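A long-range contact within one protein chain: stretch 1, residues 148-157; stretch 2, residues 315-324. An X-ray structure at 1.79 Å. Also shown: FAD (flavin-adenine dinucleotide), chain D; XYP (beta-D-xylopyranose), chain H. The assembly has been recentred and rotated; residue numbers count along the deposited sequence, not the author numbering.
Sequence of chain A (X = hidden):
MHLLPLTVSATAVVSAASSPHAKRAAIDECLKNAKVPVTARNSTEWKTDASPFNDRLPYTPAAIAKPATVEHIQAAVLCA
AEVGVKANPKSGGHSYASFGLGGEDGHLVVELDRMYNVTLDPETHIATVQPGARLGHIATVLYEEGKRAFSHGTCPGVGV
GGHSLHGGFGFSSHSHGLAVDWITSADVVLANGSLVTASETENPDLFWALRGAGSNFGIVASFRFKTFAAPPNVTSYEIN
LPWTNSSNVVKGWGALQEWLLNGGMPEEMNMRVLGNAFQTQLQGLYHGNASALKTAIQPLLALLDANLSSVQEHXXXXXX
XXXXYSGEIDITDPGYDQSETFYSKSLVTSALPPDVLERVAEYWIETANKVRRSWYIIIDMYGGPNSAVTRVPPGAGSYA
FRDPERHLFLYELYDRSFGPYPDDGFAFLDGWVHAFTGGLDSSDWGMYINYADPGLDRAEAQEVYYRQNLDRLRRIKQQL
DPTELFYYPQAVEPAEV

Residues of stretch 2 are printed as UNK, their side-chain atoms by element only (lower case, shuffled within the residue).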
# COMPACT_ATOMS: atom_id res chain seq x y z
N ARG A 148 -13.78 -7.17 -15.66
CA ARG A 148 -12.42 -7.54 -15.30
C ARG A 148 -12.05 -6.87 -14.01
O ARG A 148 -12.74 -5.95 -13.55
CB ARG A 148 -11.44 -7.11 -16.39
CG ARG A 148 -11.79 -7.60 -17.78
CD ARG A 148 -11.77 -9.12 -17.85
NE ARG A 148 -10.42 -9.66 -17.71
CZ ARG A 148 -10.06 -10.90 -18.04
NH1 ARG A 148 -10.95 -11.77 -18.52
NH2 ARG A 148 -8.80 -11.28 -17.89
N ALA A 149 -10.95 -7.33 -13.43
CA ALA A 149 -10.39 -6.72 -12.25
C ALA A 149 -8.92 -7.07 -12.15
O ALA A 149 -8.44 -7.96 -12.85
CB ALA A 149 -11.10 -7.23 -11.00
N PHE A 150 -8.21 -6.34 -11.30
CA PHE A 150 -6.97 -6.85 -10.76
C PHE A 150 -6.98 -6.77 -9.23
O PHE A 150 -7.94 -6.26 -8.63
CB PHE A 150 -5.71 -6.27 -11.43
CG PHE A 150 -5.46 -4.81 -11.21
CD1 PHE A 150 -4.78 -4.35 -10.10
CD2 PHE A 150 -5.78 -3.89 -12.21
CE1 PHE A 150 -4.50 -3.01 -9.94
CE2 PHE A 150 -5.49 -2.54 -12.06
CZ PHE A 150 -4.85 -2.10 -10.92
N SER A 151 -5.97 -7.37 -8.61
CA SER A 151 -5.93 -7.41 -7.15
C SER A 151 -5.35 -6.11 -6.58
O SER A 151 -4.22 -5.76 -6.88
CB SER A 151 -5.09 -8.59 -6.69
OG SER A 151 -5.30 -8.84 -5.32
N HIS A 152 -6.12 -5.40 -5.77
CA HIS A 152 -5.63 -4.18 -5.15
C HIS A 152 -6.27 -3.93 -3.79
O HIS A 152 -7.15 -4.67 -3.36
CB HIS A 152 -5.82 -2.97 -6.08
CG HIS A 152 -7.22 -2.81 -6.59
ND1 HIS A 152 -8.27 -2.40 -5.79
CD2 HIS A 152 -7.74 -2.95 -7.84
CE1 HIS A 152 -9.38 -2.33 -6.51
NE2 HIS A 152 -9.08 -2.65 -7.76
N GLY A 153 -5.83 -2.87 -3.14
CA GLY A 153 -6.26 -2.52 -1.82
C GLY A 153 -7.69 -2.05 -1.79
O GLY A 153 -8.34 -1.87 -2.81
N THR A 154 -8.18 -1.86 -0.57
CA THR A 154 -9.48 -1.30 -0.32
C THR A 154 -9.18 0.18 -0.28
O THR A 154 -8.05 0.59 -0.03
CB THR A 154 -10.00 -1.72 1.07
OG1 THR A 154 -9.26 -1.03 2.08
CG2 THR A 154 -9.85 -3.24 1.31
N CYS A 155 -10.17 1.02 -0.48
CA CYS A 155 -9.90 2.45 -0.38
C CYS A 155 -9.91 3.01 -1.80
O CYS A 155 -8.88 3.01 -2.47
CB CYS A 155 -8.54 2.79 0.28
SG CYS A 155 -8.37 2.59 2.08
N PRO A 156 -11.07 3.51 -2.24
CA PRO A 156 -11.26 4.00 -3.61
C PRO A 156 -10.35 5.16 -3.98
O PRO A 156 -10.04 5.34 -5.15
CB PRO A 156 -12.71 4.49 -3.63
CG PRO A 156 -13.35 3.92 -2.40
CD PRO A 156 -12.28 3.65 -1.41
N GLY A 157 -9.93 5.94 -2.99
CA GLY A 157 -9.16 7.17 -3.26
C GLY A 157 -7.67 6.97 -3.42
O GLY A 157 -6.96 7.90 -3.83
N UNK A 315 -22.39 -8.71 -5.75
CA UNK A 315 -21.67 -8.74 -7.03
C UNK A 315 -20.29 -8.14 -6.78
O UNK A 315 -19.99 -7.72 -5.66
c UNK A 315 -22.43 -8.05 -8.17
o UNK A 315 -21.73 -5.90 -7.32
c UNK A 315 -22.48 -6.53 -8.08
o UNK A 315 -23.28 -5.94 -8.82
N UNK A 316 -19.45 -8.15 -7.81
CA UNK A 316 -18.06 -7.74 -7.67
C UNK A 316 -17.89 -6.31 -7.12
O UNK A 316 -17.13 -6.10 -6.18
n UNK A 316 -14.11 -6.09 -9.20
c UNK A 316 -12.46 -7.40 -7.82
c UNK A 316 -14.70 -9.09 -7.40
c UNK A 316 -12.36 -8.52 -7.04
c UNK A 316 -15.92 -7.37 -8.93
c UNK A 316 -13.46 -9.37 -6.83
c UNK A 316 -14.83 -7.95 -8.20
c UNK A 316 -15.44 -6.24 -9.50
c UNK A 316 -13.71 -7.12 -8.40
c UNK A 316 -17.33 -7.88 -9.00
N UNK A 317 -18.60 -5.34 -7.69
CA UNK A 317 -18.40 -3.95 -7.28
C UNK A 317 -19.01 -3.70 -5.91
O UNK A 317 -18.51 -2.88 -5.14
c UNK A 317 -19.00 -2.96 -8.28
c UNK A 317 -16.36 -0.93 -8.36
c UNK A 317 -18.20 -2.77 -9.56
s UNK A 317 -16.45 -2.45 -9.32
N UNK A 318 -20.10 -4.39 -5.62
CA UNK A 318 -20.72 -4.24 -4.32
C UNK A 318 -19.77 -4.79 -3.25
O UNK A 318 -19.69 -4.26 -2.14
c UNK A 318 -22.07 -4.95 -4.30
o UNK A 318 -24.87 -5.56 -4.12
c UNK A 318 -24.19 -5.50 -3.06
o UNK A 318 -24.50 -6.11 -2.02
c UNK A 318 -22.92 -4.67 -3.07
N UNK A 319 -19.03 -5.85 -3.58
CA UNK A 319 -18.00 -6.37 -2.66
C UNK A 319 -16.95 -5.30 -2.40
O UNK A 319 -16.50 -5.10 -1.26
N UNK A 320 -16.55 -4.61 -3.46
CA UNK A 320 -15.56 -3.57 -3.30
C UNK A 320 -16.11 -2.44 -2.44
O UNK A 320 -15.43 -1.98 -1.53
c UNK A 320 -12.70 -2.34 -4.06
c UNK A 320 -14.26 -0.66 -4.71
c UNK A 320 -15.04 -3.05 -4.64
c UNK A 320 -13.27 0.32 -4.55
c UNK A 320 -11.72 -1.37 -3.89
c UNK A 320 -12.00 -0.05 -4.12
c UNK A 320 -13.98 -1.99 -4.49
N UNK A 321 -17.34 -2.01 -2.71
CA UNK A 321 -17.94 -0.93 -1.92
C UNK A 321 -18.07 -1.30 -0.45
O UNK A 321 -17.90 -0.46 0.42
c UNK A 321 -20.65 0.78 -4.12
n UNK A 321 -21.43 -0.84 -6.36
c UNK A 321 -19.33 -0.54 -2.44
c UNK A 321 -22.15 -0.84 -5.25
c UNK A 321 -19.36 0.02 -3.84
n UNK A 321 -23.25 -1.60 -5.20
n UNK A 321 -21.81 -0.09 -4.19
N UNK A 322 -18.38 -2.56 -0.19
CA UNK A 322 -18.57 -3.03 1.18
C UNK A 322 -17.39 -2.68 2.10
O UNK A 322 -17.59 -2.28 3.24
c UNK A 322 -20.16 -5.53 4.41
c UNK A 322 -18.76 -4.54 1.21
c UNK A 322 -19.00 -5.07 2.59
n UNK A 322 -18.90 -5.86 4.63
c UNK A 322 -18.16 -5.58 3.51
n UNK A 322 -20.25 -5.04 3.19
N UNK A 323 -16.17 -2.89 1.61
CA UNK A 323 -14.96 -2.61 2.41
C UNK A 323 -14.29 -1.28 2.06
O UNK A 323 -13.18 -0.99 2.54
c UNK A 323 -14.34 -4.99 3.04
c UNK A 323 -14.59 -6.20 2.39
c UNK A 323 -14.46 -4.94 4.43
o UNK A 323 -15.41 -8.35 5.24
c UNK A 323 -15.06 -7.26 4.49
c UNK A 323 -14.94 -7.33 3.11
c UNK A 323 -13.95 -3.75 2.26
c UNK A 323 -14.82 -6.07 5.15
N UNK A 324 -14.96 -0.47 1.24
CA UNK A 324 -14.42 0.79 0.77
C UNK A 324 -14.51 1.86 1.85
O UNK A 324 -13.60 2.68 1.98
c UNK A 324 -15.16 1.24 -0.47
PA FAD D . 1.27 8.98 -2.99
O1A FAD D . 0.83 9.81 -4.18
O2A FAD D . 1.39 9.70 -1.68
O5B FAD D . 2.56 8.16 -3.35
C5B FAD D . 3.20 7.25 -2.45
C4B FAD D . 4.64 7.04 -2.88
O4B FAD D . 4.66 6.49 -4.20
C3B FAD D . 5.43 8.33 -2.94
O3B FAD D . 6.79 8.06 -2.65
C2B FAD D . 5.31 8.74 -4.38
O2B FAD D . 6.34 9.64 -4.81
C1B FAD D . 5.34 7.40 -5.08
N9A FAD D . 4.65 7.48 -6.37
C8A FAD D . 3.40 7.87 -6.62
N7A FAD D . 3.14 7.82 -7.95
C5A FAD D . 4.26 7.36 -8.52
C6A FAD D . 4.67 7.10 -9.89
N6A FAD D . 3.76 7.31 -10.86
N1A FAD D . 5.94 6.68 -10.09
C2A FAD D . 6.82 6.47 -9.10
N3A FAD D . 6.49 6.70 -7.79
C4A FAD D . 5.24 7.14 -7.48
N1 FAD D . -2.45 -0.13 1.20
C2 FAD D . -2.65 -1.48 1.02
O2 FAD D . -1.67 -2.21 0.72
N3 FAD D . -3.89 -2.02 1.12
C4 FAD D . -4.99 -1.27 1.39
O4 FAD D . -6.15 -1.76 1.49
C4X FAD D . -4.86 0.18 1.60
N5 FAD D . -5.91 1.01 1.88
C5X FAD D . -5.77 2.37 2.05
C6 FAD D . -6.86 3.22 2.31
C7 FAD D . -6.65 4.59 2.49
C7M FAD D . -7.85 5.46 2.79
C8 FAD D . -5.28 5.20 2.36
C8M FAD D . -5.04 6.70 2.47
C9 FAD D . -4.22 4.34 2.08
C9A FAD D . -4.40 2.96 1.94
N10 FAD D . -3.32 2.07 1.69
C10 FAD D . -3.48 0.70 1.50
C1' FAD D . -1.95 2.55 1.57
C2' FAD D . -1.56 2.86 0.16
O2' FAD D . -1.30 1.62 -0.49
C3' FAD D . -0.27 3.66 0.24
O3' FAD D . -0.45 4.84 1.03
C4' FAD D . 0.15 4.03 -1.18
O4' FAD D . 1.58 4.12 -1.23
C5' FAD D . -0.51 5.33 -1.58
O5' FAD D . -0.43 5.49 -3.00
P FAD D . -0.75 6.93 -3.58
O1P FAD D . -0.42 7.00 -5.04
O2P FAD D . -2.12 7.34 -3.17
O3P FAD D . 0.19 7.85 -2.66
O1 XYP H . -5.27 -1.75 5.09
C1 XYP H . -6.15 -0.64 4.89
C2 XYP H . -7.58 -1.07 5.24
C3 XYP H . -8.52 0.12 5.25
C4 XYP H . -7.97 1.23 6.13
C5 XYP H . -6.53 1.58 5.74
O2 XYP H . -8.00 -2.02 4.26
O3 XYP H . -9.85 -0.28 5.63
O4 XYP H . -8.75 2.42 5.98
O5 XYP H . -5.70 0.42 5.71
O HOH W 1 -12.81 -4.24 -11.26
O HOH W 2 -11.16 0.83 2.76

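Position 315 has two side-chain carbons, the second carrying two oxygens. That is a carboxylate on a short arm, so the residue is Asp315. It touches nothing on stretch 1. Its OD1 accepts from the backbone N of position 318 at 2.8 Å, which caps the start of the helix.

Position 316 has one carbon followed by fused five- and six-membered rings holding eight carbons and one nitrogen. The CA-to-CB bond points toward stretch 1, and a carbon of the six-membered ring packs on the methyl of Ala149. Only tryptophan has this ring system: Trp316. The contact runs from Trp316 CZ2 to Ala149 CB at 3.5 Å. Water 1 accepts from Trp316 NE1 at 3.1 Å and donates to Arg148 O at 2.9 Å, so the indole nitrogen reaches the strand through solvent.

Position 317 has an unbranched chain of two carbons, a sulfur and a last carbon. This is Met317. It makes no contact with stretch 1.

Position 318 has three carbons, the third carrying two oxygens. It is one carbon longer than Asp315, hence Glu318. It lies far from stretch 1.

Position 319 has no side-chain atoms and is Gly319. Gly319 N donates to Asp315 O at 3.0 Å.

Position 320 has one carbon and a ring of six carbons, with no oxygen on the ring. It touches His152, Gly153, Thr154, Cys155 and Pro156. The residue is Phe320. Phe320 CE1 lies 3.6 Å from His152 CE1 and 3.6 Å from Gly153 O, the latter at the edge of the phenyl ring. The two aromatic planes are at 82° and the pair is oblique. Phe320 CE2 is 4.2 Å from Pro156 CG.

Position 321 has three carbons, a nitrogen, then a carbon carrying two more nitrogens. This guanidinium group identifies Arg321. It is exposed, and its CA-to-CB bond points away from stretch 1.

Position 322 has one carbon and a five-membered ring of three carbons and two nitrogens. This imidazole is His322, and it does not reach stretch 1.

Position 323 has one carbon and a six-carbon ring bearing one oxygen. The ring leads away from stretch 1, but the backbone O of position 323 lies 3.6 Å from Thr154 CB. The residue is Tyr323.

Position 324 has a single side-chain carbon, its CB, which meets Pro156 CG at 3.8 Å. It is Ala324.

The contact is mainly apolar, with no direct hydrogen bond between the stretches. Trp316 and Phe320 are one helical turn apart; Trp316 reaches the strand at Ala149, and Phe320 reaches the loop from His152 to Pro156. Ala324 adds packing at Pro156. Water 2 accounts for part of the polar contact: it donates to Tyr323 O at 2.7 Å and lies 2.7 Å from Thr154 OG1. His152 ND1 donates to Gly153 O at 3.0 Å within stretch 1. The packed segment also carries the flavin, through the covalent bond from Cys155 SG to FAD C6 at 1.7 Å.

Stretch 2 (315-324) DWMEGFRHYA
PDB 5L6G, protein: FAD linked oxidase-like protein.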